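Rho-class glutathione S-transferase (Laternula elliptica, PDB 3QAV) binds glutathione and probably catalyses its conjugation to electrophilic compounds, as other members of the glutathione S-transferase superfamily do. Local coordinates at residues C38-L43 with A184-F189; Q46-D51 with V105-S110; P79-G84 with T92-Y97. All blocks are in the same frame, centred on the assembly; numbering follows the deposited sequence.

Interaction 1: C38-L43 with A184-F189; sequences CWKVLL and ADVFFF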
loop_
_atom_site.group_PDB
_atom_site.type_symbol
_atom_site.label_atom_id
_atom_site.label_comp_id
_atom_site.label_asym_id
_atom_site.label_seq_id
_atom_site.Cartn_x
_atom_site.Cartn_y
_atom_site.Cartn_z
ATOM N N CYS A 38 10.677 4.847 6.547
ATOM C CA CYS A 38 11.183 5.392 7.802
ATOM C C CYS A 38 10.987 6.904 7.793
ATOM O O CYS A 38 10.544 7.495 8.780
ATOM C CB CYS A 38 12.673 5.078 7.975
ATOM S SG CYS A 38 13.039 3.326 8.261
ATOM N N TRP A 39 11.313 7.517 6.660
ATOM C CA TRP A 39 11.207 8.964 6.501
ATOM C C TRP A 39 9.789 9.415 6.796
ATOM O O TRP A 39 9.584 10.410 7.475
ATOM C CB TRP A 39 11.595 9.369 5.071
ATOM C CG TRP A 39 12.080 10.783 4.944
ATOM C CD1 TRP A 39 11.863 11.812 5.820
ATOM C CD2 TRP A 39 12.834 11.335 3.856
ATOM N NE1 TRP A 39 12.436 12.968 5.341
ATOM C CE2 TRP A 39 13.037 12.703 4.138
ATOM C CE3 TRP A 39 13.357 10.805 2.670
ATOM C CZ2 TRP A 39 13.742 13.555 3.273
ATOM C CZ3 TRP A 39 14.058 11.647 1.811
ATOM C CH2 TRP A 39 14.243 13.010 2.119
ATOM N N LYS A 40 8.812 8.673 6.286
ATOM C CA LYS A 40 7.405 8.995 6.511
ATOM C C LYS A 40 7.141 9.169 8.001
ATOM O O LYS A 40 6.537 10.159 8.436
ATOM C CB LYS A 40 6.513 7.869 5.981
ATOM C CG LYS A 40 6.340 7.823 4.469
ATOM C CD LYS A 40 5.752 6.479 4.021
ATOM C CE LYS A 40 4.372 6.213 4.618
ATOM N NZ LYS A 40 3.809 4.868 4.230
ATOM N N VAL A 41 7.598 8.196 8.780
ATOM C CA VAL A 41 7.413 8.219 10.222
ATOM C C VAL A 41 8.091 9.415 10.902
ATOM O O VAL A 41 7.487 10.070 11.751
ATOM C CB VAL A 41 7.920 6.898 10.862
ATOM C CG1 VAL A 41 7.792 6.969 12.379
ATOM C CG2 VAL A 41 7.068 5.723 10.343
ATOM N N LEU A 42 9.334 9.706 10.526
ATOM C CA LEU A 42 10.055 10.823 11.131
ATOM C C LEU A 42 9.373 12.152 10.819
ATOM O O LEU A 42 9.324 13.047 11.669
ATOM C CB LEU A 42 11.502 10.854 10.637
ATOM C CG LEU A 42 12.358 9.609 10.938
ATOM C CD1 LEU A 42 13.766 9.811 10.381
ATOM C CD2 LEU A 42 12.406 9.362 12.444
ATOM N N LEU A 43 8.853 12.279 9.600
ATOM C CA LEU A 43 8.180 13.503 9.184
ATOM C C LEU A 43 6.913 13.737 9.990
ATOM O O LEU A 43 6.640 14.855 10.409
ATOM C CB LEU A 43 7.844 13.452 7.689
ATOM C CG LEU A 43 8.996 13.759 6.731
ATOM C CD1 LEU A 43 8.484 13.748 5.303
ATOM C CD2 LEU A 43 9.579 15.129 7.061
ATOM N N ALA A 184 -0.612 13.398 2.939
ATOM C CA ALA A 184 -0.278 13.040 1.562
ATOM C C ALA A 184 1.145 13.453 1.189
ATOM O O ALA A 184 1.839 12.727 0.467
ATOM C CB ALA A 184 -1.268 13.675 0.594
ATOM N N ASP A 185 1.579 14.616 1.670
ATOM C CA ASP A 185 2.929 15.084 1.371
ATOM C C ASP A 185 3.978 14.254 2.102
ATOM O O ASP A 185 5.117 14.127 1.651
ATOM C CB ASP A 185 3.067 16.557 1.735
ATOM C CG ASP A 185 2.164 17.432 0.898
ATOM O OD1 ASP A 185 1.107 17.865 1.408
ATOM O OD2 ASP A 185 2.508 17.662 -0.284
ATOM N N VAL A 186 3.583 13.685 3.230
ATOM C CA VAL A 186 4.478 12.848 4.017
ATOM C C VAL A 186 4.815 11.601 3.193
ATOM O O VAL A 186 5.944 11.101 3.215
ATOM C CB VAL A 186 3.791 12.406 5.332
ATOM C CG1 VAL A 186 4.544 11.255 5.953
ATOM C CG2 VAL A 186 3.708 13.577 6.292
ATOM N N PHE A 187 3.821 11.105 2.467
ATOM C CA PHE A 187 4.007 9.914 1.648
ATOM C C PHE A 187 4.681 10.244 0.328
ATOM O O PHE A 187 5.541 9.511 -0.150
ATOM C CB PHE A 187 2.648 9.257 1.344
ATOM C CG PHE A 187 2.043 8.512 2.506
ATOM C CD1 PHE A 187 1.878 9.126 3.740
ATOM C CD2 PHE A 187 1.624 7.190 2.356
ATOM C CE1 PHE A 187 1.305 8.435 4.812
ATOM C CE2 PHE A 187 1.050 6.493 3.417
ATOM C CZ PHE A 187 0.892 7.119 4.647
ATOM N N PHE A 188 4.287 11.364 -0.258
ATOM C CA PHE A 188 4.797 11.760 -1.567
ATOM C C PHE A 188 6.235 12.252 -1.641
ATOM O O PHE A 188 7.045 11.702 -2.373
ATOM C CB PHE A 188 3.872 12.830 -2.156
ATOM C CG PHE A 188 4.227 13.237 -3.554
ATOM C CD1 PHE A 188 4.233 12.302 -4.584
ATOM C CD2 PHE A 188 4.535 14.559 -3.847
ATOM C CE1 PHE A 188 4.541 12.680 -5.889
ATOM C CE2 PHE A 188 4.844 14.945 -5.151
ATOM C CZ PHE A 188 4.846 14.005 -6.169
ATOM N N PHE A 189 6.544 13.293 -0.880
ATOM C CA PHE A 189 7.872 13.886 -0.902
ATOM C C PHE A 189 9.059 12.927 -0.817
ATOM O O PHE A 189 9.973 12.999 -1.636
ATOM C CB PHE A 189 7.997 14.929 0.201
ATOM C CG PHE A 189 9.359 15.521 0.295
ATOM C CD1 PHE A 189 9.777 16.477 -0.625
ATOM C CD2 PHE A 189 10.252 15.080 1.269
ATOM C CE1 PHE A 189 11.069 16.984 -0.574
ATOM C CE2 PHE A 189 11.533 15.576 1.324
ATOM C CZ PHE A 189 11.947 16.530 0.402
#
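Val-186 fits against the backbone of Lys-40 where two antiparallel-running helices come closest, their short segments crossing at 145° with axes 8.9 Å apart. Here the packing is tight: Val-186 CG1, anti to its own backbone N, sits 3.4 Å from Lys-40 O and 3.7 Å from Lys-40 CA. Further along the lysine chain, bent at chi3 (61°), the methylene CE of Lys-40 lies over the centre of the Phe-187 ring, 3.4 Å above its plane, a CH-pi contact. The ammonium NZ stands off-centre, 3.8 Å from the Phe-187 centroid, as a cation-pi partner, and hydrogen-bonds to Thr-92 OG1. This is the domain interface of the glutathione S-transferase fold, where a helix of the thioredoxin-like domain lies against one of the all-helical domain. Lys-40 marks its partly solvent-accessible margin, the other touching residues being buried. Leu-43 makes a looser contact, its CB coming no closer than 4.3 Å to Val-186 CG1. Phe-189 CE2 lies 3.6 Å from Trp-39 CZ2, an edge turned toward the six-membered-ring face in an offset T-shaped pair, centroids 5.5 Å apart and planes at 82°. The indole NE1 of Trp-39 is held by Thr-225 OG1.

Interaction 2: Q46-D51 with V105-S110; sequences QEKKID and VPLFPS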
loop_
_atom_site.group_PDB
_atom_site.type_symbol
_atom_site.label_atom_id
_atom_site.label_comp_id
_atom_site.label_asym_id
_atom_site.label_seq_id
_atom_site.Cartn_x
_atom_site.Cartn_y
_atom_site.Cartn_z
ATOM N N GLN A 46 7.967 14.814 13.530
ATOM C CA GLN A 46 8.503 16.170 13.509
ATOM C C GLN A 46 7.401 17.199 13.256
ATOM O O GLN A 46 7.294 18.189 13.975
ATOM C CB GLN A 46 9.568 16.300 12.420
ATOM C CG GLN A 46 10.871 15.541 12.673
ATOM C CD GLN A 46 11.743 16.182 13.739
ATOM O OE1 GLN A 46 11.872 17.403 13.799
ATOM N NE2 GLN A 46 12.364 15.355 14.573
ATOM N N GLU A 47 6.585 16.965 12.233
ATOM C CA GLU A 47 5.510 17.896 11.903
ATOM C C GLU A 47 4.560 18.101 13.078
ATOM O O GLU A 47 4.140 19.224 13.358
ATOM C CB GLU A 47 4.727 17.389 10.691
ATOM C CG GLU A 47 5.478 17.521 9.382
ATOM C CD GLU A 47 5.535 18.956 8.892
ATOM O OE1 GLU A 47 6.368 19.253 8.013
ATOM O OE2 GLU A 47 4.736 19.784 9.378
ATOM N N LYS A 48 4.222 17.015 13.764
ATOM C CA LYS A 48 3.311 17.095 14.902
ATOM C C LYS A 48 4.040 17.493 16.180
ATOM O O LYS A 48 3.431 17.599 17.240
ATOM C CB LYS A 48 2.594 15.753 15.088
ATOM C CG LYS A 48 1.904 15.271 13.819
ATOM C CD LYS A 48 1.273 13.901 13.983
ATOM C CE LYS A 48 0.020 13.947 14.833
ATOM N NZ LYS A 48 -1.091 14.734 14.228
ATOM N N LYS A 49 5.349 17.707 16.064
ATOM C CA LYS A 49 6.195 18.114 17.187
ATOM C C LYS A 49 6.247 17.122 18.350
ATOM O O LYS A 49 6.511 17.514 19.486
ATOM C CB LYS A 49 5.745 19.475 17.729
ATOM C CG LYS A 49 5.623 20.584 16.691
ATOM C CD LYS A 49 5.438 21.935 17.372
ATOM C CE LYS A 49 5.203 23.061 16.380
ATOM N NZ LYS A 49 3.854 22.992 15.743
ATOM N N ILE A 50 6.000 15.844 18.079
ATOM C CA ILE A 50 6.036 14.832 19.136
ATOM C C ILE A 50 7.472 14.477 19.517
ATOM O O ILE A 50 8.296 14.179 18.653
ATOM C CB ILE A 50 5.301 13.542 18.697
ATOM C CG1 ILE A 50 3.830 13.857 18.419
ATOM C CG2 ILE A 50 5.433 12.470 19.766
ATOM C CD1 ILE A 50 3.080 12.735 17.747
ATOM N N ASP A 51 7.770 14.511 20.811
ATOM C CA ASP A 51 9.108 14.175 21.279
ATOM C C ASP A 51 9.240 12.654 21.242
ATOM O O ASP A 51 8.352 11.943 21.719
ATOM C CB ASP A 51 9.314 14.675 22.713
ATOM C CG ASP A 51 10.784 14.735 23.107
ATOM O OD1 ASP A 51 11.077 14.670 24.321
ATOM O OD2 ASP A 51 11.646 14.859 22.206
ATOM N N VAL A 105 -1.750 18.513 16.374
ATOM C CA VAL A 105 -1.395 19.110 15.090
ATOM C C VAL A 105 -1.839 18.152 13.984
ATOM O O VAL A 105 -1.068 17.294 13.546
ATOM C CB VAL A 105 0.126 19.337 15.001
ATOM C CG1 VAL A 105 0.480 20.013 13.685
ATOM C CG2 VAL A 105 0.585 20.185 16.177
ATOM N N PRO A 106 -3.094 18.282 13.524
ATOM C CA PRO A 106 -3.656 17.425 12.472
ATOM C C PRO A 106 -3.009 17.500 11.088
ATOM O O PRO A 106 -2.786 18.582 10.553
ATOM C CB PRO A 106 -5.131 17.839 12.443
ATOM C CG PRO A 106 -5.078 19.279 12.838
ATOM C CD PRO A 106 -4.096 19.259 13.988
ATOM N N LEU A 107 -2.708 16.335 10.520
ATOM C CA LEU A 107 -2.122 16.263 9.188
ATOM C C LEU A 107 -3.225 15.987 8.176
ATOM O O LEU A 107 -2.958 15.706 7.007
ATOM C CB LEU A 107 -1.040 15.174 9.121
ATOM C CG LEU A 107 0.216 15.493 9.946
ATOM C CD1 LEU A 107 1.283 14.416 9.758
ATOM C CD2 LEU A 107 0.770 16.853 9.515
ATOM N N PHE A 108 -4.467 16.045 8.648
ATOM C CA PHE A 108 -5.646 15.861 7.805
ATOM C C PHE A 108 -6.598 17.027 8.103
ATOM O O PHE A 108 -6.704 17.469 9.253
ATOM C CB PHE A 108 -6.405 14.577 8.147
ATOM C CG PHE A 108 -5.789 13.319 7.613
ATOM C CD1 PHE A 108 -4.798 12.655 8.322
ATOM C CD2 PHE A 108 -6.254 12.761 6.428
ATOM C CE1 PHE A 108 -4.283 11.448 7.868
ATOM C CE2 PHE A 108 -5.748 11.557 5.961
ATOM C CZ PHE A 108 -4.757 10.894 6.686
ATOM N N PRO A 109 -7.285 17.554 7.074
ATOM C CA PRO A 109 -8.217 18.657 7.324
ATOM C C PRO A 109 -9.446 18.031 7.987
ATOM O O PRO A 109 -9.494 16.814 8.155
ATOM C CB PRO A 109 -8.501 19.188 5.923
ATOM C CG PRO A 109 -8.365 17.962 5.068
ATOM C CD PRO A 109 -7.123 17.325 5.628
ATOM N N SER A 110 -10.437 18.832 8.354
ATOM C CA SER A 110 -11.618 18.273 9.021
ATOM C C SER A 110 -12.727 17.823 8.073
ATOM O O SER A 110 -13.439 16.858 8.352
ATOM C CB SER A 110 -12.182 19.280 10.036
ATOM O OG SER A 110 -12.633 20.467 9.401
HETATM O O HOH W 1 -0.241 16.536 16.769
#
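Lys-48 and Val-105 bring their CA atoms to 5.1 Å where the end of helix 36-47 meets a run of chain without regular structure. The helix closes in a Schellman motif: Lys-49 takes a positive phi, and its N bonds to Gln-46 O at 2.9 Å. This turn gives Val-105 a surface of backbone to rest on. Val-105 CB lies 3.9 Å from Lys-48 CA, and Val-105 CG1 reaches Glu-47 O at 3.8 Å.

Lys-48 supplies the polar grip. Its chain starts out extended, then bends at both of its last two torsions (chi3 73°, chi4 65°), folding the ammonium back onto the backbone of the opposing loop. NZ donates to Val-105 O at 2.6 Å, the nitrogen standing 54° out of the carbonyl plane. A water lies between Val-105 N and Lys-48 NZ, accepting only weakly from the lysine; it is at most a loose bridge. NZ also forms a salt bridge with Glu-99 OE1, while OE2 of the same carboxylate accepts from Leu-107 N.

Leu-107 spreads its two methyls over neighbouring residues of the helix end: CD1 is 4.2 Å from Lys-48 CG, and CD2 is equally far from Glu-47 CB. The carboxylate of Glu-47 turns to Arg-219 and Thr-221 instead. Together these contacts dock the linker between helices 91-101 and 112-124 on a helix C-terminus, the linker being the segment that joins the thioredoxin-like and all-helical domains in glutathione S-transferases.

Interaction 3: P79-G84 with T92-Y97; sequences PTFTDG and TAICMY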
loop_
_atom_site.group_PDB
_atom_site.type_symbol
_atom_site.label_atom_id
_atom_site.label_comp_id
_atom_site.label_asym_id
_atom_site.label_seq_id
_atom_site.Cartn_x
_atom_site.Cartn_y
_atom_site.Cartn_z
ATOM N N PRO A 79 10.746 0.734 9.341
ATOM C CA PRO A 79 10.679 1.112 10.752
ATOM C C PRO A 79 9.928 0.161 11.674
ATOM O O PRO A 79 8.983 -0.515 11.272
ATOM C CB PRO A 79 9.994 2.469 10.697
ATOM C CG PRO A 79 8.968 2.235 9.629
ATOM C CD PRO A 79 9.819 1.559 8.549
ATOM N N THR A 80 10.384 0.115 12.919
ATOM C CA THR A 80 9.747 -0.666 13.964
ATOM C C THR A 80 9.498 0.448 14.971
ATOM O O THR A 80 10.381 1.261 15.241
ATOM C CB THR A 80 10.676 -1.742 14.541
ATOM O OG1 THR A 80 10.891 -2.752 13.552
ATOM C CG2 THR A 80 10.044 -2.381 15.771
ATOM N N PHE A 81 8.296 0.489 15.517
ATOM C CA PHE A 81 7.922 1.570 16.409
ATOM C C PHE A 81 7.191 1.109 17.658
ATOM O O PHE A 81 6.385 0.187 17.601
ATOM C CB PHE A 81 7.033 2.526 15.598
ATOM C CG PHE A 81 6.363 3.605 16.403
ATOM C CD1 PHE A 81 6.885 4.892 16.433
ATOM C CD2 PHE A 81 5.170 3.353 17.067
ATOM C CE1 PHE A 81 6.224 5.917 17.108
ATOM C CE2 PHE A 81 4.504 4.370 17.744
ATOM C CZ PHE A 81 5.031 5.653 17.764
ATOM N N THR A 82 7.487 1.756 18.783
ATOM C CA THR A 82 6.808 1.468 20.041
ATOM C C THR A 82 6.395 2.792 20.680
ATOM O O THR A 82 6.999 3.842 20.431
ATOM C CB THR A 82 7.698 0.719 21.051
ATOM O OG1 THR A 82 8.728 1.596 21.524
ATOM C CG2 THR A 82 8.316 -0.513 20.411
ATOM N N ASP A 83 5.353 2.738 21.496
ATOM C CA ASP A 83 4.852 3.912 22.197
ATOM C C ASP A 83 4.171 3.381 23.450
ATOM O O ASP A 83 2.974 3.077 23.446
ATOM C CB ASP A 83 3.844 4.677 21.335
ATOM C CG ASP A 83 3.452 6.009 21.948
ATOM O OD1 ASP A 83 2.550 6.676 21.402
ATOM O OD2 ASP A 83 4.048 6.389 22.975
ATOM N N GLY A 84 4.948 3.264 24.519
ATOM C CA GLY A 84 4.407 2.728 25.746
ATOM C C GLY A 84 4.312 1.236 25.521
ATOM O O GLY A 84 5.320 0.580 25.266
ATOM N N THR A 92 2.689 2.939 7.223
ATOM C CA THR A 92 1.402 3.610 7.093
ATOM C C THR A 92 0.593 3.481 8.384
ATOM O O THR A 92 -0.058 4.438 8.819
ATOM C CB THR A 92 0.617 3.038 5.894
ATOM O OG1 THR A 92 1.357 3.298 4.695
ATOM C CG2 THR A 92 -0.774 3.672 5.780
ATOM N N ALA A 93 0.659 2.311 9.013
ATOM C CA ALA A 93 -0.066 2.089 10.253
ATOM C C ALA A 93 0.485 2.992 11.346
ATOM O O ALA A 93 -0.269 3.514 12.159
ATOM C CB ALA A 93 0.050 0.630 10.677
ATOM N N ILE A 94 1.804 3.162 11.373
ATOM C CA ILE A 94 2.432 4.011 12.370
ATOM C C ILE A 94 1.920 5.449 12.208
ATOM O O ILE A 94 1.537 6.103 13.183
ATOM C CB ILE A 94 3.971 3.990 12.221
ATOM C CG1 ILE A 94 4.522 2.615 12.635
ATOM C CG2 ILE A 94 4.586 5.090 13.059
ATOM C CD1 ILE A 94 5.977 2.415 12.290
ATOM N N CYS A 95 1.924 5.929 10.969
ATOM C CA CYS A 95 1.456 7.280 10.665
ATOM C C CYS A 95 0.006 7.472 11.077
ATOM O O CYS A 95 -0.332 8.484 11.672
ATOM C CB CYS A 95 1.620 7.579 9.172
ATOM S SG CYS A 95 3.362 7.767 8.695
ATOM N N MET A 96 -0.842 6.495 10.774
ATOM C CA MET A 96 -2.250 6.584 11.134
ATOM C C MET A 96 -2.424 6.597 12.648
ATOM O O MET A 96 -3.242 7.348 13.176
ATOM C CB MET A 96 -3.039 5.428 10.517
ATOM C CG MET A 96 -3.257 5.570 9.007
ATOM S SD MET A 96 -3.890 7.219 8.552
ATOM C CE MET A 96 -5.587 7.084 9.086
ATOM N N TYR A 97 -1.651 5.770 13.346
ATOM C CA TYR A 97 -1.720 5.717 14.807
ATOM C C TYR A 97 -1.321 7.048 15.434
ATOM O O TYR A 97 -1.955 7.507 16.387
ATOM C CB TYR A 97 -0.790 4.633 15.349
ATOM C CG TYR A 97 -0.469 4.792 16.814
ATOM C CD1 TYR A 97 -1.401 4.461 17.801
ATOM C CD2 TYR A 97 0.764 5.310 17.218
ATOM C CE1 TYR A 97 -1.112 4.646 19.153
ATOM C CE2 TYR A 97 1.064 5.501 18.563
ATOM C CZ TYR A 97 0.125 5.168 19.524
ATOM O OH TYR A 97 0.438 5.353 20.851
#
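Phe-81 and Ile-94 mark the nearest backbone approach, CA to CA 7.2 Å, between strand 80-83 and the segment of helix 91-101 that runs beside it, the two axes 9.7 Å apart and inclined by only 25°. The strand turns Phe-81 and Asp-83 to the helix, and Ile-94 and Tyr-97, one helical turn apart, answer them.

Ile-94 divides its work between two branches. Its CD1 presses on Phe-81 CB at 3.5 Å and also meets Pro-79 CG at 4.0 Å. The other branch, CG2, is set anti to the backbone N and comes over one face of the Phe-81 ring, displaced toward the rim, in a CH-pi contact. Pro-79 follows a cis peptide bond, the hallmark of the thioredoxin-like domain in this superfamily, just after the glutathione-binding Val-78.

Tyr-97 approaches Phe-81 rim to rim, CE2 to CE2 3.7 Å, with the ring planes 64° apart and neither ring over the other. Its hydroxyl passes on to Asp-83, OH donating to OD1 at 2.6 Å. The carboxylate oxygen lies in the plane of the phenol ring, yet the hydroxyl reaches it from 43° outside the carboxylate plane. OD1 is also hydrogen-bonded to Tyr-102 OH. A phenylalanine in place of Tyr-97 would probably keep much of the rim contact but leave the buried Asp-83 carboxylate without one of its phenol partners. On its far side the helix packs against Tyr-119 and Phe-123 of the second subunit.

Two phenols converging on one oxygen are likely to stabilise Asp-83 as a carboxylate despite its burial, and so pin a polar anchor beside the apolar packing of Phe-81 and Ile-94.

How the interactions relate
Interactions 1 and 2 share helix 36-47, its body meeting the helical domain and its end meeting the linker; their centres lie 12 Å apart. Interaction 3 meets the same helix through both its segments: Ile-94 CG2 of helix 91-101 packs on Val-41 CG2 at 3.7 Å, and Pro-79 N, just before strand 80-83, lies 3.6 Å from Cys-38 SG. The most direct tie is Lys-40 NZ to Thr-92 OG1, 2.9 Å, a probable hydrogen bond. Interactions 2 and 3 barely meet, Phe-108 CZ being 4.2 Å from Met-96 SD. Between nearest side-chain atoms, glutathione-binding Ser-91 is about 3 Å from Lys-40 and 4 Å from Pro-79, but about 11 Å from Leu-107.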